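Local atomic coordinates of putative membrane protein (Corynebacterium diphtheriae NCTC 13129, PDB entry 3C8I), a protein that is of unknown function, a predicted membrane protein of the DUF3239 family, represented here by the C-terminal part of its chain. Residues 14-22 against 29-37. Residues are numbered along the deposited sequence; the frame is centred on the assembly and turned at random.
Sequences YDLVPAMIA and MVVMALVNT
Met20 and Met32 exchange two backbone hydrogen bonds, Met20 N to Met32 O and Met32 N to Met20 O, both 2.9 Å; the second is the straighter, 168° at the hydrogen against 139°. Ala22 N reaches Val30 O at 2.7 Å, and at the other end Leu34 N reaches Pro18 O at 3.1 Å. Proline has no N-H to return that bond. CA-H...O contacts supplement these bonds: Ala19 CA to Met32 O, Val31 CA to Met20 O and Ala33 CA to Pro18 O. The two strands, 16-24 and 29-36, are the arms of an antiparallel beta hairpin at the middle of a six-stranded sheet, flanked by strands 70-80 and 47-54. On one face Ala19 and Ala33 form a non-hydrogen-bonded pair, CB to CB 4.0 Å. Val31 CG1, anti to the backbone N (chi1 -177°), presses on Ala19 CB at 3.4 Å, tighter than usual carbon contact. Toward the turn Ile21 CD1 meets Met29 SD at 3.9 Å; at the open end Val17 CG1 approaches Val35 CG1 more loosely. On the opposite face the Pro18 ring and the Leu34 side chain pass at a slant, CG to CB 3.9 Å; here helix 115-124 covers Pro18, Met20 and Met32 through Trp118, Ser122 and Leu121.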
loop_
_atom_site.group_PDB
_atom_site.type_symbol
_atom_site.label_atom_id
_atom_site.label_comp_id
_atom_site.label_asym_id
_atom_site.label_seq_id
_atom_site.Cartn_x
_atom_site.Cartn_y
_atom_site.Cartn_z
ATOM N N TYR B 14 -13.898 -11.561 12.829
ATOM C CA TYR B 14 -13.917 -11.082 11.438
ATOM C C TYR B 14 -15.374 -11.043 11.010
ATOM O O TYR B 14 -15.836 -11.899 10.247
ATOM C CB TYR B 14 -13.108 -12.015 10.519
ATOM C CG TYR B 14 -11.605 -11.788 10.533
ATOM C CD1 TYR B 14 -10.735 -12.677 11.181
ATOM C CD2 TYR B 14 -11.044 -10.694 9.865
ATOM C CE1 TYR B 14 -9.345 -12.457 11.179
ATOM C CE2 TYR B 14 -9.664 -10.475 9.856
ATOM C CZ TYR B 14 -8.824 -11.354 10.512
ATOM O OH TYR B 14 -7.466 -11.120 10.495
ATOM N N ASP B 15 -16.122 -10.066 11.514
ATOM C CA ASP B 15 -17.583 -10.136 11.362
ATOM C C ASP B 15 -18.143 -9.535 10.083
ATOM O O ASP B 15 -17.466 -8.806 9.375
ATOM C CB ASP B 15 -18.297 -9.581 12.588
ATOM C CG ASP B 15 -19.132 -10.629 13.260
ATOM O OD1 ASP B 15 -19.928 -11.271 12.523
ATOM O OD2 ASP B 15 -18.992 -10.824 14.495
ATOM N N LEU B 16 -19.382 -9.890 9.785
ATOM C CA LEU B 16 -19.964 -9.578 8.505
ATOM C C LEU B 16 -20.364 -8.122 8.462
ATOM O O LEU B 16 -20.975 -7.620 9.394
ATOM C CB LEU B 16 -21.189 -10.448 8.244
ATOM C CG LEU B 16 -20.873 -11.897 7.880
ATOM C CD1 LEU B 16 -22.175 -12.712 7.871
ATOM C CD2 LEU B 16 -20.113 -11.966 6.530
ATOM N N VAL B 17 -20.049 -7.470 7.352
ATOM C CA VAL B 17 -20.525 -6.136 7.075
ATOM C C VAL B 17 -21.226 -6.152 5.717
ATOM O O VAL B 17 -20.834 -6.892 4.815
ATOM C CB VAL B 17 -19.367 -5.076 7.127
ATOM C CG1 VAL B 17 -18.710 -5.069 8.510
ATOM C CG2 VAL B 17 -18.300 -5.306 6.041
ATOM N N PRO B 18 -22.260 -5.330 5.560
ATOM C CA PRO B 18 -22.801 -5.181 4.211
ATOM C C PRO B 18 -21.880 -4.338 3.326
ATOM O O PRO B 18 -21.270 -3.369 3.804
ATOM C CB PRO B 18 -24.115 -4.454 4.440
ATOM C CG PRO B 18 -23.905 -3.696 5.684
ATOM C CD PRO B 18 -22.981 -4.490 6.535
ATOM N N ALA B 19 -21.781 -4.726 2.063
ATOM C CA ALA B 19 -21.153 -3.902 1.035
ATOM C C ALA B 19 -22.032 -3.915 -0.225
ATOM O O ALA B 19 -22.896 -4.796 -0.389
ATOM C CB ALA B 19 -19.701 -4.381 0.738
ATOM N N MET B 20 -21.830 -2.937 -1.094
ATOM C CA MET B 20 -22.672 -2.743 -2.252
ATOM C C MET B 20 -21.880 -2.039 -3.343
ATOM O O MET B 20 -21.053 -1.159 -3.057
ATOM C CB MET B 20 -23.880 -1.874 -1.830
ATOM C CG MET B 20 -25.014 -1.714 -2.867
ATOM S SD MET B 20 -26.478 -0.884 -2.128
ATOM C CE MET B 20 -26.835 -2.007 -0.824
ATOM N N ILE B 21 -22.165 -2.386 -4.597
ATOM C CA ILE B 21 -21.516 -1.735 -5.732
ATOM C C ILE B 21 -22.060 -0.315 -5.837
ATOM O O ILE B 21 -23.272 -0.105 -6.006
ATOM C CB ILE B 21 -21.700 -2.475 -7.069
ATOM C CG1 ILE B 21 -21.220 -3.934 -6.979
ATOM C CG2 ILE B 21 -21.008 -1.675 -8.213
ATOM C CD1 ILE B 21 -21.441 -4.747 -8.283
ATOM N N ALA B 22 -21.149 0.651 -5.736
ATOM C CA ALA B 22 -21.488 2.084 -5.722
ATOM C C ALA B 22 -21.181 2.748 -7.063
ATOM O O ALA B 22 -21.745 3.802 -7.391
ATOM C CB ALA B 22 -20.725 2.787 -4.572
ATOM N N MET B 29 -14.733 -1.696 -10.342
ATOM C CA MET B 29 -15.898 -1.228 -9.636
ATOM C C MET B 29 -15.508 -0.662 -8.274
ATOM O O MET B 29 -14.444 -0.970 -7.733
ATOM C CB MET B 29 -16.927 -2.360 -9.473
ATOM C CG MET B 29 -16.579 -3.507 -8.520
ATOM S SD MET B 29 -17.573 -5.029 -8.904
ATOM C CE MET B 29 -16.359 -6.092 -9.687
ATOM N N VAL B 30 -16.379 0.160 -7.720
ATOM C CA VAL B 30 -16.173 0.703 -6.388
ATOM C C VAL B 30 -17.260 0.145 -5.500
ATOM O O VAL B 30 -18.441 0.226 -5.819
ATOM C CB VAL B 30 -16.186 2.262 -6.359
ATOM C CG1 VAL B 30 -16.116 2.797 -4.910
ATOM C CG2 VAL B 30 -15.035 2.823 -7.154
ATOM N N VAL B 31 -16.845 -0.472 -4.401
ATOM C CA VAL B 31 -17.761 -1.013 -3.437
ATOM C C VAL B 31 -17.734 -0.095 -2.213
ATOM O O VAL B 31 -16.697 0.492 -1.877
ATOM C CB VAL B 31 -17.427 -2.490 -3.123
ATOM C CG1 VAL B 31 -18.427 -3.083 -2.164
ATOM C CG2 VAL B 31 -17.410 -3.322 -4.413
ATOM N N MET B 32 -18.894 0.071 -1.586
ATOM C CA MET B 32 -19.033 0.826 -0.335
ATOM C C MET B 32 -19.501 -0.155 0.715
ATOM O O MET B 32 -20.414 -0.933 0.448
ATOM C CB MET B 32 -20.075 1.949 -0.493
ATOM C CG MET B 32 -20.279 2.851 0.764
ATOM S SD MET B 32 -21.572 4.157 0.574
ATOM C CE MET B 32 -20.738 5.124 -0.616
ATOM N N ALA B 33 -18.900 -0.115 1.898
ATOM C CA ALA B 33 -19.317 -0.949 3.026
ATOM C C ALA B 33 -19.725 -0.107 4.217
ATOM O O ALA B 33 -19.213 0.989 4.399
ATOM C CB ALA B 33 -18.181 -1.936 3.449
ATOM N N LEU B 34 -20.664 -0.626 5.015
ATOM C CA LEU B 34 -21.063 -0.014 6.285
ATOM C C LEU B 34 -20.271 -0.679 7.422
ATOM O O LEU B 34 -20.440 -1.865 7.706
ATOM C CB LEU B 34 -22.592 -0.148 6.502
ATOM C CG LEU B 34 -23.177 0.526 7.760
ATOM C CD1 LEU B 34 -23.186 2.044 7.657
ATOM C CD2 LEU B 34 -24.582 0.018 8.100
ATOM N N VAL B 35 -19.399 0.096 8.059
ATOM C CA VAL B 35 -18.474 -0.413 9.056
ATOM C C VAL B 35 -18.583 0.340 10.399
ATOM O O VAL B 35 -19.068 1.484 10.485
ATOM C CB VAL B 35 -16.993 -0.371 8.543
ATOM C CG1 VAL B 35 -16.772 -1.366 7.390
ATOM C CG2 VAL B 35 -16.552 1.039 8.159
ATOM N N ASN B 36 -18.154 -0.339 11.454
ATOM C CA ASN B 36 -18.140 0.200 12.791
ATOM C C ASN B 36 -16.732 0.645 13.103
ATOM O O ASN B 36 -15.823 -0.180 13.122
ATOM C CB ASN B 36 -18.567 -0.890 13.778
ATOM C CG ASN B 36 -18.584 -0.428 15.234
ATOM O OD1 ASN B 36 -18.369 0.738 15.555
ATOM N ND2 ASN B 36 -18.880 -1.366 16.120
ATOM N N THR B 37 -16.537 1.934 13.348
ATOM C CA THR B 37 -15.183 2.443 13.634
ATOM C C THR B 37 -14.706 2.260 15.077
ATOM O O THR B 37 -13.541 2.576 15.390
ATOM C CB THR B 37 -14.993 3.912 13.209
ATOM O OG1 THR B 37 -15.761 4.771 14.044
ATOM C CG2 THR B 37 -15.393 4.123 11.782
#